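Local coordinates for cyclic UMP-AMP synthase (PDB 6E0K), which joins UTP and ATP into the cyclic dinucleotide 3',3'-cUAMP, a second messenger of bacterial CBASS defence against phage, at residues Phe235-Ser248 and Glu269-Trp283. Numbering follows the deposited sequence.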
loop_
_atom_site.group_PDB
_atom_site.type_symbol
_atom_site.label_atom_id
_atom_site.label_comp_id
_atom_site.label_asym_id
_atom_site.label_seq_id
_atom_site.Cartn_x
_atom_site.Cartn_y
_atom_site.Cartn_z
ATOM N N PHE A 235 -10.195 6.937 18.437
ATOM C CA PHE A 235 -8.862 7.526 18.531
ATOM C C PHE A 235 -8.163 7.047 19.799
ATOM O O PHE A 235 -7.044 6.529 19.748
ATOM C CB PHE A 235 -8.963 9.060 18.501
ATOM C CG PHE A 235 -7.626 9.782 18.391
ATOM C CD1 PHE A 235 -6.754 9.829 19.472
ATOM C CD2 PHE A 235 -7.273 10.443 17.223
ATOM C CE1 PHE A 235 -5.536 10.499 19.385
ATOM C CE2 PHE A 235 -6.050 11.124 17.128
ATOM C CZ PHE A 235 -5.187 11.143 18.212
ATOM N N CYS A 236 -8.849 7.139 20.937
ATOM C CA CYS A 236 -8.215 6.815 22.213
ATOM C C CYS A 236 -8.063 5.314 22.398
ATOM O O CYS A 236 -7.031 4.851 22.903
ATOM C CB CYS A 236 -9.017 7.422 23.360
ATOM S SG CYS A 236 -8.866 9.207 23.382
ATOM N N SER A 237 -9.076 4.538 22.004
ATOM C CA SER A 237 -8.985 3.091 22.189
ATOM C C SER A 237 -7.871 2.502 21.339
ATOM O O SER A 237 -7.143 1.609 21.791
ATOM C CB SER A 237 -10.319 2.414 21.858
ATOM O OG SER A 237 -11.319 2.788 22.800
ATOM N N VAL A 238 -7.711 3.002 20.110
ATOM C CA VAL A 238 -6.655 2.502 19.236
ATOM C C VAL A 238 -5.286 2.870 19.796
ATOM O O VAL A 238 -4.396 2.016 19.919
ATOM C CB VAL A 238 -6.842 3.043 17.802
ATOM C CG1 VAL A 238 -5.584 2.835 16.986
ATOM C CG2 VAL A 238 -8.057 2.376 17.131
ATOM N N ILE A 239 -5.092 4.152 20.135
ATOM C CA ILE A 239 -3.770 4.605 20.558
ATOM C C ILE A 239 -3.397 3.981 21.895
ATOM O O ILE A 239 -2.248 3.580 22.105
ATOM C CB ILE A 239 -3.704 6.145 20.621
ATOM C CG1 ILE A 239 -3.819 6.751 19.213
ATOM C CG2 ILE A 239 -2.418 6.601 21.347
ATOM C CD1 ILE A 239 -2.670 6.368 18.255
ATOM N N ASN A 240 -4.359 3.864 22.808
ATOM C CA ASN A 240 -4.046 3.262 24.100
ATOM C C ASN A 240 -3.712 1.781 23.978
ATOM O O ASN A 240 -2.847 1.289 24.713
ATOM C CB ASN A 240 -5.192 3.486 25.075
ATOM C CG ASN A 240 -5.166 4.884 25.658
ATOM O OD1 ASN A 240 -4.090 5.437 25.902
ATOM N ND2 ASN A 240 -6.334 5.466 25.871
ATOM N N TRP A 241 -4.369 1.057 23.071
ATOM C CA TRP A 241 -3.999 -0.342 22.879
ATOM C C TRP A 241 -2.598 -0.463 22.288
ATOM O O TRP A 241 -1.804 -1.303 22.730
ATOM C CB TRP A 241 -5.023 -1.054 21.991
ATOM C CG TRP A 241 -4.724 -2.518 21.849
ATOM C CD1 TRP A 241 -5.148 -3.522 22.673
ATOM C CD2 TRP A 241 -3.918 -3.144 20.841
ATOM N NE1 TRP A 241 -4.662 -4.732 22.240
ATOM C CE2 TRP A 241 -3.895 -4.525 21.125
ATOM C CE3 TRP A 241 -3.212 -2.672 19.727
ATOM C CZ2 TRP A 241 -3.206 -5.439 20.330
ATOM C CZ3 TRP A 241 -2.518 -3.579 18.941
ATOM C CH2 TRP A 241 -2.520 -4.948 19.246
ATOM N N LEU A 242 -2.273 0.361 21.289
ATOM C CA LEU A 242 -0.943 0.309 20.683
ATOM C C LEU A 242 0.154 0.632 21.698
ATOM O O LEU A 242 1.238 0.033 21.665
ATOM C CB LEU A 242 -0.878 1.270 19.490
ATOM C CG LEU A 242 -1.597 0.781 18.225
ATOM C CD1 LEU A 242 -1.779 1.921 17.239
ATOM C CD2 LEU A 242 -0.829 -0.373 17.572
ATOM N N LYS A 243 -0.112 1.570 22.614
ATOM C CA LYS A 243 0.886 1.942 23.617
ATOM C C LYS A 243 1.224 0.782 24.537
ATOM O O LYS A 243 2.345 0.711 25.063
ATOM C CB LYS A 243 0.378 3.140 24.427
ATOM C CG LYS A 243 0.582 4.464 23.721
ATOM C CD LYS A 243 -0.326 5.557 24.269
ATOM C CE LYS A 243 -0.046 5.889 25.708
ATOM N NZ LYS A 243 -0.938 7.018 26.131
ATOM N N ARG A 244 0.273 -0.126 24.749
ATOM C CA ARG A 244 0.443 -1.269 25.641
ATOM C C ARG A 244 0.791 -2.557 24.909
ATOM O O ARG A 244 1.017 -3.578 25.566
ATOM C CB ARG A 244 -0.834 -1.468 26.463
ATOM C CG ARG A 244 -1.149 -0.288 27.371
ATOM C CD ARG A 244 -2.599 -0.253 27.821
ATOM N NE ARG A 244 -2.822 0.796 28.818
ATOM C CZ ARG A 244 -2.871 2.099 28.550
ATOM N NH1 ARG A 244 -2.709 2.546 27.304
ATOM N NH2 ARG A 244 -3.073 2.967 29.534
ATOM N N ALA A 245 0.853 -2.535 23.581
ATOM C CA ALA A 245 1.005 -3.753 22.804
ATOM C C ALA A 245 2.473 -4.117 22.625
ATOM O O ALA A 245 3.371 -3.277 22.734
ATOM C CB ALA A 245 0.343 -3.604 21.435
ATOM N N ASP A 246 2.703 -5.400 22.353
ATOM C CA ASP A 246 4.011 -5.884 21.918
ATOM C C ASP A 246 4.036 -5.767 20.403
ATOM O O ASP A 246 3.420 -6.565 19.696
ATOM C CB ASP A 246 4.243 -7.318 22.383
ATOM C CG ASP A 246 5.573 -7.893 21.905
ATOM O OD1 ASP A 246 6.327 -7.202 21.190
ATOM O OD2 ASP A 246 5.875 -9.055 22.265
ATOM N N LEU A 247 4.742 -4.752 19.905
ATOM C CA LEU A 247 4.768 -4.480 18.476
ATOM C C LEU A 247 5.594 -5.488 17.690
ATOM O O LEU A 247 5.439 -5.565 16.465
ATOM C CB LEU A 247 5.339 -3.083 18.223
ATOM C CG LEU A 247 4.705 -1.909 18.967
ATOM C CD1 LEU A 247 5.451 -0.630 18.604
ATOM C CD2 LEU A 247 3.230 -1.793 18.615
ATOM N N SER A 248 6.460 -6.253 18.367
ATOM C CA SER A 248 7.565 -6.918 17.682
ATOM C C SER A 248 7.085 -7.942 16.662
ATOM O O SER A 248 7.751 -8.148 15.640
ATOM C CB SER A 248 8.499 -7.576 18.704
ATOM O OG SER A 248 7.879 -8.683 19.341
ATOM N N GLU A 269 10.089 -0.160 15.366
ATOM C CA GLU A 269 9.257 0.024 16.549
ATOM C C GLU A 269 9.443 1.415 17.129
ATOM O O GLU A 269 8.486 2.027 17.613
ATOM C CB GLU A 269 9.587 -1.023 17.609
ATOM C CG GLU A 269 9.221 -2.439 17.216
ATOM C CD GLU A 269 9.371 -3.383 18.378
ATOM O OE1 GLU A 269 9.015 -2.979 19.506
ATOM O OE2 GLU A 269 9.866 -4.514 18.172
ATOM N N GLU A 270 10.665 1.941 17.079
ATOM C CA GLU A 270 10.894 3.265 17.639
ATOM C C GLU A 270 10.139 4.335 16.861
ATOM O O GLU A 270 9.608 5.284 17.455
ATOM C CB GLU A 270 12.389 3.573 17.676
ATOM C CG GLU A 270 12.715 4.788 18.511
ATOM C CD GLU A 270 12.444 4.586 20.002
ATOM O OE1 GLU A 270 12.230 3.424 20.443
ATOM O OE2 GLU A 270 12.437 5.591 20.737
ATOM N N LYS A 271 10.061 4.199 15.533
ATOM C CA LYS A 271 9.270 5.148 14.746
ATOM C C LYS A 271 7.784 5.019 15.056
ATOM O O LYS A 271 7.064 6.028 15.106
ATOM C CB LYS A 271 9.509 4.940 13.245
ATOM C CG LYS A 271 10.891 5.384 12.756
ATOM C CD LYS A 271 11.041 6.896 12.812
ATOM C CE LYS A 271 12.418 7.346 12.340
ATOM N NZ LYS A 271 12.524 7.324 10.863
ATOM N N ALA A 272 7.300 3.788 15.251
ATOM C CA ALA A 272 5.905 3.603 15.642
ATOM C C ALA A 272 5.626 4.233 17.002
ATOM O O ALA A 272 4.594 4.885 17.190
ATOM C CB ALA A 272 5.550 2.115 15.656
ATOM N N ARG A 273 6.528 4.037 17.972
ATOM C CA ARG A 273 6.348 4.665 19.282
ATOM C C ARG A 273 6.357 6.184 19.179
ATOM O O ARG A 273 5.648 6.873 19.924
ATOM C CB ARG A 273 7.442 4.196 20.238
ATOM C CG ARG A 273 7.457 2.709 20.445
ATOM C CD ARG A 273 6.325 2.297 21.325
ATOM N NE ARG A 273 6.455 0.901 21.735
ATOM C CZ ARG A 273 5.428 0.148 22.100
ATOM N NH1 ARG A 273 4.201 0.666 22.092
ATOM N NH2 ARG A 273 5.624 -1.115 22.453
ATOM N N ARG A 274 7.178 6.730 18.283
ATOM C CA ARG A 274 7.177 8.174 18.086
ATOM C C ARG A 274 5.818 8.653 17.586
ATOM O O ARG A 274 5.282 9.662 18.062
ATOM C CB ARG A 274 8.284 8.578 17.110
ATOM C CG ARG A 274 8.332 10.093 16.852
ATOM C CD ARG A 274 9.459 10.492 15.915
ATOM N NE ARG A 274 9.224 10.035 14.556
ATOM C CZ ARG A 274 9.924 10.422 13.497
ATOM N NH1 ARG A 274 10.917 11.301 13.626
ATOM N NH2 ARG A 274 9.615 9.934 12.300
ATOM N N PHE A 275 5.250 7.948 16.606
ATOM C CA PHE A 275 3.917 8.308 16.130
ATOM C C PHE A 275 2.915 8.312 17.278
ATOM O O PHE A 275 2.090 9.225 17.388
ATOM C CB PHE A 275 3.489 7.344 15.016
ATOM C CG PHE A 275 2.005 7.339 14.743
ATOM C CD1 PHE A 275 1.406 8.385 14.058
ATOM C CD2 PHE A 275 1.212 6.289 15.175
ATOM C CE1 PHE A 275 0.045 8.390 13.805
ATOM C CE2 PHE A 275 -0.166 6.285 14.915
ATOM C CZ PHE A 275 -0.745 7.348 14.234
ATOM N N LEU A 276 2.992 7.318 18.166
ATOM C CA LEU A 276 2.054 7.270 19.283
ATOM C C LEU A 276 2.250 8.455 20.223
ATOM O O LEU A 276 1.266 9.015 20.726
ATOM C CB LEU A 276 2.203 5.960 20.053
ATOM C CG LEU A 276 1.965 4.690 19.233
ATOM C CD1 LEU A 276 2.238 3.478 20.121
ATOM C CD2 LEU A 276 0.551 4.626 18.648
ATOM N N ARG A 277 3.505 8.851 20.466
ATOM C CA ARG A 277 3.769 10.041 21.278
ATOM C C ARG A 277 3.165 11.291 20.646
ATOM O O ARG A 277 2.595 12.138 21.349
ATOM C CB ARG A 277 5.275 10.231 21.493
ATOM C CG ARG A 277 5.888 9.271 22.484
ATOM C CD ARG A 277 7.305 9.686 22.876
ATOM N NE ARG A 277 8.248 9.709 21.758
ATOM C CZ ARG A 277 8.956 8.663 21.347
ATOM N NH1 ARG A 277 8.805 7.476 21.926
ATOM N NH2 ARG A 277 9.813 8.803 20.343
ATOM N N TYR A 278 3.261 11.423 19.317
ATOM C CA TYR A 278 2.713 12.613 18.679
ATOM C C TYR A 278 1.186 12.610 18.731
ATOM O O TYR A 278 0.563 13.662 18.907
ATOM C CB TYR A 278 3.224 12.731 17.232
ATOM C CG TYR A 278 4.576 13.421 17.110
ATOM C CD1 TYR A 278 5.752 12.761 17.452
ATOM C CD2 TYR A 278 4.667 14.730 16.650
ATOM C CE1 TYR A 278 6.988 13.389 17.328
ATOM C CE2 TYR A 278 5.889 15.364 16.533
ATOM C CZ TYR A 278 7.043 14.696 16.876
ATOM O OH TYR A 278 8.278 15.321 16.766
ATOM N N MET A 279 0.564 11.433 18.621
ATOM C CA MET A 279 -0.889 11.366 18.759
ATOM C C MET A 279 -1.325 11.694 20.178
ATOM O O MET A 279 -2.316 12.403 20.373
ATOM C CB MET A 279 -1.391 9.981 18.355
ATOM C CG MET A 279 -1.223 9.693 16.869
ATOM S SD MET A 279 -2.120 10.834 15.754
ATOM C CE MET A 279 -0.777 11.864 15.168
ATOM N N ASP A 280 -0.590 11.194 21.178
ATOM C CA ASP A 280 -0.860 11.556 22.565
ATOM C C ASP A 280 -0.810 13.067 22.754
ATOM O O ASP A 280 -1.698 13.660 23.377
ATOM C CB ASP A 280 0.173 10.904 23.481
ATOM C CG ASP A 280 -0.201 9.507 23.928
ATOM O OD1 ASP A 280 -1.391 9.132 23.893
ATOM O OD2 ASP A 280 0.727 8.786 24.364
ATOM N N ASP A 281 0.264 13.698 22.264
ATOM C CA ASP A 281 0.443 15.137 22.463
ATOM C C ASP A 281 -0.645 15.926 21.756
ATOM O O ASP A 281 -1.131 16.931 22.286
ATOM C CB ASP A 281 1.806 15.597 21.940
ATOM C CG ASP A 281 2.963 15.150 22.792
ATOM O OD1 ASP A 281 2.755 14.765 23.962
ATOM O OD2 ASP A 281 4.100 15.213 22.274
ATOM N N LEU A 282 -1.011 15.510 20.540
ATOM C CA LEU A 282 -2.096 16.167 19.813
ATOM C C LEU A 282 -3.382 16.134 20.623
ATOM O O LEU A 282 -4.068 17.155 20.786
ATOM C CB LEU A 282 -2.291 15.466 18.465
ATOM C CG LEU A 282 -3.494 15.865 17.629
ATOM C CD1 LEU A 282 -3.313 17.296 17.127
ATOM C CD2 LEU A 282 -3.608 14.890 16.459
ATOM N N TRP A 283 -3.696 14.966 21.176
ATOM C CA TRP A 283 -4.914 14.778 21.951
ATOM C C TRP A 283 -4.896 15.611 23.228
ATOM O O TRP A 283 -5.832 16.374 23.494
ATOM C CB TRP A 283 -5.074 13.293 22.289
ATOM C CG TRP A 283 -6.363 12.998 22.966
ATOM C CD1 TRP A 283 -6.595 12.926 24.314
ATOM C CD2 TRP A 283 -7.621 12.771 22.328
ATOM N NE1 TRP A 283 -7.922 12.638 24.548
ATOM C CE2 TRP A 283 -8.574 12.551 23.345
ATOM C CE3 TRP A 283 -8.033 12.716 20.989
ATOM C CZ2 TRP A 283 -9.913 12.291 23.065
ATOM C CZ3 TRP A 283 -9.363 12.453 20.717
ATOM C CH2 TRP A 283 -10.283 12.244 21.749
HETATM O O HOH W 1 6.884 -3.547 21.452
#
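The ammonium of K243 and the carboxylate of D280 approach from opposite directions to form a salt bridge, K243 NZ lying 3.0 Å from D280 OD2, on its syn side but somewhat out of the carboxylate plane; a weak second bond reaches OD1. R273 works differently, reaching backbone carbonyls with its guanidinium. R273 NH2 lies 3.1 Å from A245 O, almost straight in line with the carbonyl, while NH1 makes a weak, bent bond to L242 O. A bend at chi2 (-75°) brings the guanidinium up to these carbonyls, and L247 CD1 covers the centre of one guanidinium face. Water links L247 N to E269 OE1. The two helices run roughly antiparallel, axes crossing at -141°, in the helical part of this CD-NTase, where F275 packs on helix 212-220, which starts at the ATP-binding S212. Between them I239 is a knob in the hole formed by F275, L276, M279 and D280, its CD1 3.7 Å from L276 CD2. L242 CB rests on the same leucine branch. Farther along, C236 SG sits over one face of the six-membered ring of W283, 3.6 Å from its centroid, a Cys sulfur-aromatic contact. W283 CE3 lies over the rim of one F235 face, the planes near parallel (24°) but slid apart, and F235 CZ meets M279 SD at 3.9 Å in an oblique Met-aromatic contact.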